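Side-chain contact in separin (Saccharomyces cerevisiae, PDB 5U1T), which cleaves the cohesin subunit Scc1 as a caspase-like cysteine protease at the onset of anaphase and is held inactive by securin until then: residues Leu1034-Leu1039 and His1078-Phe1083. Residues are numbered along the deposited sequence; the frame is centred on the assembly and turned at random.
Sequences LDNHEL and HMPLLF
Asn1036 carries this contact by setting one face of its carboxamide over the CG-CD edge of Pro1080 and against CB of Met1079. Its ND2 comes within 3.2 Å of Pro1080 CG, while its OD1 lies 3.6 Å from Met1079 CB and equally far from Pro1080 CD. The Asn1036 and Pro1080 side chains cross at about a right angle, and all three atoms met are carbons, which makes the pairing one of van der Waals contact. Beside it, Leu1039 CD2 approaches Met1079 CG at 4.3 Å, a looser apolar touch one helical turn further on. Met1079 sets out toward the other segment, but bends at chi2 and chi3 carry its end away, leaving CB and CG to do the touching. With CG anti to the backbone N (chi1 -155°), the Asn1036 amide is carried across to helix 1075-1088, where ND2 also donates to Pro1076 O, one turn before Pro1080.

Residues 1034-1039 span the N-terminal start of helix 1036-1054, and 1078-1083 lie within helix 1075-1088; with helix 1062-1072 between them, this is buried packing of the first helix on the N-terminal half of the third, away from the annotated active site. Pro1080 lacks an amide hydrogen, and helix 1075-1088 is kinked where N of Pro1080 and of Leu1081 make no bond to the preceding turn.

Further out, Asp1035 N-caps helix 1036-1054: its OD2 accepts from Glu1038 N at 3.1 Å, the donor lying 55° out of the carboxylate plane. Met1079 also touches Thr1111 and Glu1114 of helix 1111-1127, whereas Asn1036 and Pro1080 both rest against Glu1509, in a loop of the peptidase C50 region, so the helix pair abuts the protease part.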
ATOM      1  N   LEU A1034      26.409   9.844   5.630  1.00 67.76           N
ATOM      2  CA  LEU A1034      26.691  10.250   4.248  1.00 59.82           C
ATOM      3  C   LEU A1034      26.526   9.146   3.216  1.00 55.68           C
ATOM      4  O   LEU A1034      26.858   7.997   3.461  1.00 59.02           O
ATOM      5  CB  LEU A1034      28.103  10.807   4.148  1.00 57.86           C
ATOM      6  CG  LEU A1034      28.397  11.980   5.075  1.00 60.65           C
ATOM      7  CD1 LEU A1034      29.860  12.420   5.003  1.00 62.92           C
ATOM      8  CD2 LEU A1034      27.469  13.089   4.683  1.00 59.45           C
ATOM      9  N   ASP A1035      25.995   9.504   2.055  1.00 56.44           N
ATOM     10  CA  ASP A1035      26.036   8.609   0.914  1.00 53.01           C
ATOM     11  C   ASP A1035      27.445   8.663   0.356  1.00 58.50           C
ATOM     12  O   ASP A1035      28.135   9.676   0.518  1.00 60.93           O
ATOM     13  CB  ASP A1035      25.033   9.017  -0.141  1.00 51.89           C
ATOM     14  CG  ASP A1035      25.184  10.453  -0.529  1.00 64.69           C
ATOM     15  OD1 ASP A1035      24.669  11.317   0.229  1.00 71.16           O
ATOM     16  OD2 ASP A1035      25.849  10.728  -1.562  1.00 70.12           O
ATOM     17  N   ASN A1036      27.877   7.595  -0.303  1.00 55.69           N
ATOM     18  CA  ASN A1036      29.248   7.497  -0.757  1.00 53.41           C
ATOM     19  C   ASN A1036      29.699   8.675  -1.611  1.00 58.25           C
ATOM     20  O   ASN A1036      30.824   9.148  -1.450  1.00 59.22           O
ATOM     21  CB  ASN A1036      29.466   6.203  -1.528  1.00 52.45           C
ATOM     22  CG  ASN A1036      30.920   5.754  -1.488  1.00 58.95           C
ATOM     23  OD1 ASN A1036      31.450   5.438  -0.416  1.00 53.48           O
ATOM     24  ND2 ASN A1036      31.572   5.737  -2.653  1.00 56.07           N
ATOM     25  N   HIS A1037      28.837   9.172  -2.488  1.00 49.58           N
ATOM     26  CA  HIS A1037      29.240  10.267  -3.352  1.00 53.41           C
ATOM     27  C   HIS A1037      29.454  11.565  -2.552  1.00 59.29           C
ATOM     28  O   HIS A1037      30.248  12.416  -2.938  1.00 54.67           O
ATOM     29  CB  HIS A1037      28.219  10.479  -4.465  1.00 52.46           C
ATOM     30  CG  HIS A1037      28.480  11.691  -5.305  1.00 60.21           C
ATOM     31  ND1 HIS A1037      29.392  11.698  -6.343  1.00 63.62           N
ATOM     32  CD2 HIS A1037      27.958  12.939  -5.254  1.00 57.00           C
ATOM     33  CE1 HIS A1037      29.418  12.899  -6.891  1.00 63.53           C
ATOM     34  NE2 HIS A1037      28.546  13.667  -6.258  1.00 63.51           N
ATOM     35  N   GLU A1038      28.741  11.703  -1.435  1.00 61.10           N
ATOM     36  CA  GLU A1038      28.925  12.845  -0.554  1.00 61.61           C
ATOM     37  C   GLU A1038      30.185  12.666   0.301  1.00 62.54           C
ATOM     38  O   GLU A1038      30.874  13.642   0.621  1.00 61.57           O
ATOM     39  CB  GLU A1038      27.699  13.052   0.345  1.00 51.56           C
ATOM     40  CG  GLU A1038      27.784  14.298   1.228  1.00 54.03           C
ATOM     41  CD  GLU A1038      27.910  15.594   0.421  1.00 63.87           C
ATOM     42  OE1 GLU A1038      27.447  15.623  -0.739  1.00 64.78           O
ATOM     43  OE2 GLU A1038      28.478  16.587   0.932  1.00 64.15           O
ATOM     44  N   LEU A1039      30.472  11.420   0.679  1.00 59.87           N
ATOM     45  CA  LEU A1039      31.662  11.110   1.459  1.00 59.39           C
ATOM     46  C   LEU A1039      32.882  11.445   0.629  1.00 58.21           C
ATOM     47  O   LEU A1039      33.910  11.816   1.146  1.00 63.30           O
ATOM     48  CB  LEU A1039      31.690   9.639   1.882  1.00 52.66           C
ATOM     49  CG  LEU A1039      32.913   9.186   2.682  1.00 55.08           C
ATOM     50  CD1 LEU A1039      33.010   9.897   4.025  1.00 56.33           C
ATOM     51  CD2 LEU A1039      32.938   7.665   2.859  1.00 56.38           C
ATOM     52  N   HIS A1078      36.920   2.456  -0.370  1.00 58.09           N
ATOM     53  CA  HIS A1078      36.761   1.191   0.310  1.00 53.13           C
ATOM     54  C   HIS A1078      35.279   0.795   0.540  1.00 60.11           C
ATOM     55  O   HIS A1078      34.893  -0.356   0.301  1.00 55.42           O
ATOM     56  CB  HIS A1078      37.518   1.270   1.639  1.00 55.27           C
ATOM     57  CG  HIS A1078      37.274   0.115   2.554  1.00 55.20           C
ATOM     58  ND1 HIS A1078      37.719  -1.158   2.275  1.00 55.22           N
ATOM     59  CD2 HIS A1078      36.644   0.045   3.750  1.00 53.78           C
ATOM     60  CE1 HIS A1078      37.364  -1.968   3.261  1.00 59.62           C
ATOM     61  NE2 HIS A1078      36.718  -1.261   4.170  1.00 59.10           N
ATOM     62  N   MET A1079      34.469   1.754   1.002  1.00 57.73           N
ATOM     63  CA  MET A1079      33.078   1.524   1.380  1.00 50.39           C
ATOM     64  C   MET A1079      32.214   0.879   0.280  1.00 56.02           C
ATOM     65  O   MET A1079      31.456  -0.023   0.568  1.00 59.66           O
ATOM     66  CB  MET A1079      32.434   2.833   1.834  1.00 48.23           C
ATOM     67  CG  MET A1079      32.938   3.358   3.162  1.00 48.71           C
ATOM     68  SD  MET A1079      33.031   2.117   4.472  1.00 64.06           S
ATOM     69  CE  MET A1079      31.459   2.293   5.324  1.00 66.87           C
ATOM     70  N   PRO A1080      32.319   1.328  -0.978  1.00 55.76           N
ATOM     71  CA  PRO A1080      31.509   0.602  -1.958  1.00 55.98           C
ATOM     72  C   PRO A1080      31.928  -0.854  -2.127  1.00 58.82           C
ATOM     73  O   PRO A1080      31.075  -1.703  -2.322  1.00 64.90           O
ATOM     74  CB  PRO A1080      31.757   1.367  -3.257  1.00 57.36           C
ATOM     75  CG  PRO A1080      32.314   2.674  -2.847  1.00 55.50           C
ATOM     76  CD  PRO A1080      33.050   2.445  -1.595  1.00 54.23           C
ATOM     77  N   LEU A1081      33.220  -1.145  -2.069  1.00 63.09           N
ATOM     78  CA  LEU A1081      33.683  -2.509  -2.309  1.00 63.35           C
ATOM     79  C   LEU A1081      33.272  -3.435  -1.172  1.00 58.67           C
ATOM     80  O   LEU A1081      32.868  -4.565  -1.403  1.00 61.74           O
ATOM     81  CB  LEU A1081      35.204  -2.537  -2.511  1.00 60.20           C
ATOM     82  CG  LEU A1081      35.688  -1.736  -3.722  1.00 63.44           C
ATOM     83  CD1 LEU A1081      37.219  -1.468  -3.666  1.00 68.45           C
ATOM     84  CD2 LEU A1081      35.310  -2.419  -5.021  1.00 63.13           C
ATOM     85  N   LEU A1082      33.365  -2.951   0.055  1.00 56.34           N
ATOM     86  CA  LEU A1082      33.002  -3.759   1.196  1.00 58.52           C
ATOM     87  C   LEU A1082      31.497  -4.014   1.198  1.00 64.74           C
ATOM     88  O   LEU A1082      31.045  -5.124   1.478  1.00 65.50           O
ATOM     89  CB  LEU A1082      33.430  -3.086   2.490  1.00 55.11           C
ATOM     90  CG  LEU A1082      33.087  -3.881   3.743  1.00 57.59           C
ATOM     91  CD1 LEU A1082      34.046  -5.049   3.971  1.00 48.36           C
ATOM     92  CD2 LEU A1082      33.071  -2.952   4.924  1.00 58.05           C
ATOM     93  N   PHE A1083      30.722  -2.987   0.881  1.00 62.34           N
ATOM     94  CA  PHE A1083      29.275  -3.148   0.811  1.00 62.83           C
ATOM     95  C   PHE A1083      28.928  -4.184  -0.241  1.00 65.75           C
ATOM     96  O   PHE A1083      28.066  -5.029  -0.023  1.00 65.67           O
ATOM     97  CB  PHE A1083      28.582  -1.819   0.511  1.00 53.38           C
ATOM     98  CG  PHE A1083      28.207  -1.058   1.739  1.00 59.65           C
ATOM     99  CD1 PHE A1083      27.575  -1.701   2.796  1.00 66.44           C
ATOM    100  CD2 PHE A1083      28.501   0.285   1.859  1.00 54.02           C
ATOM    101  CE1 PHE A1083      27.231  -1.011   3.938  1.00 60.97           C
ATOM    102  CE2 PHE A1083      28.156   0.978   3.001  1.00 63.27           C
ATOM    103  CZ  PHE A1083      27.521   0.326   4.042  1.00 61.70           C
TER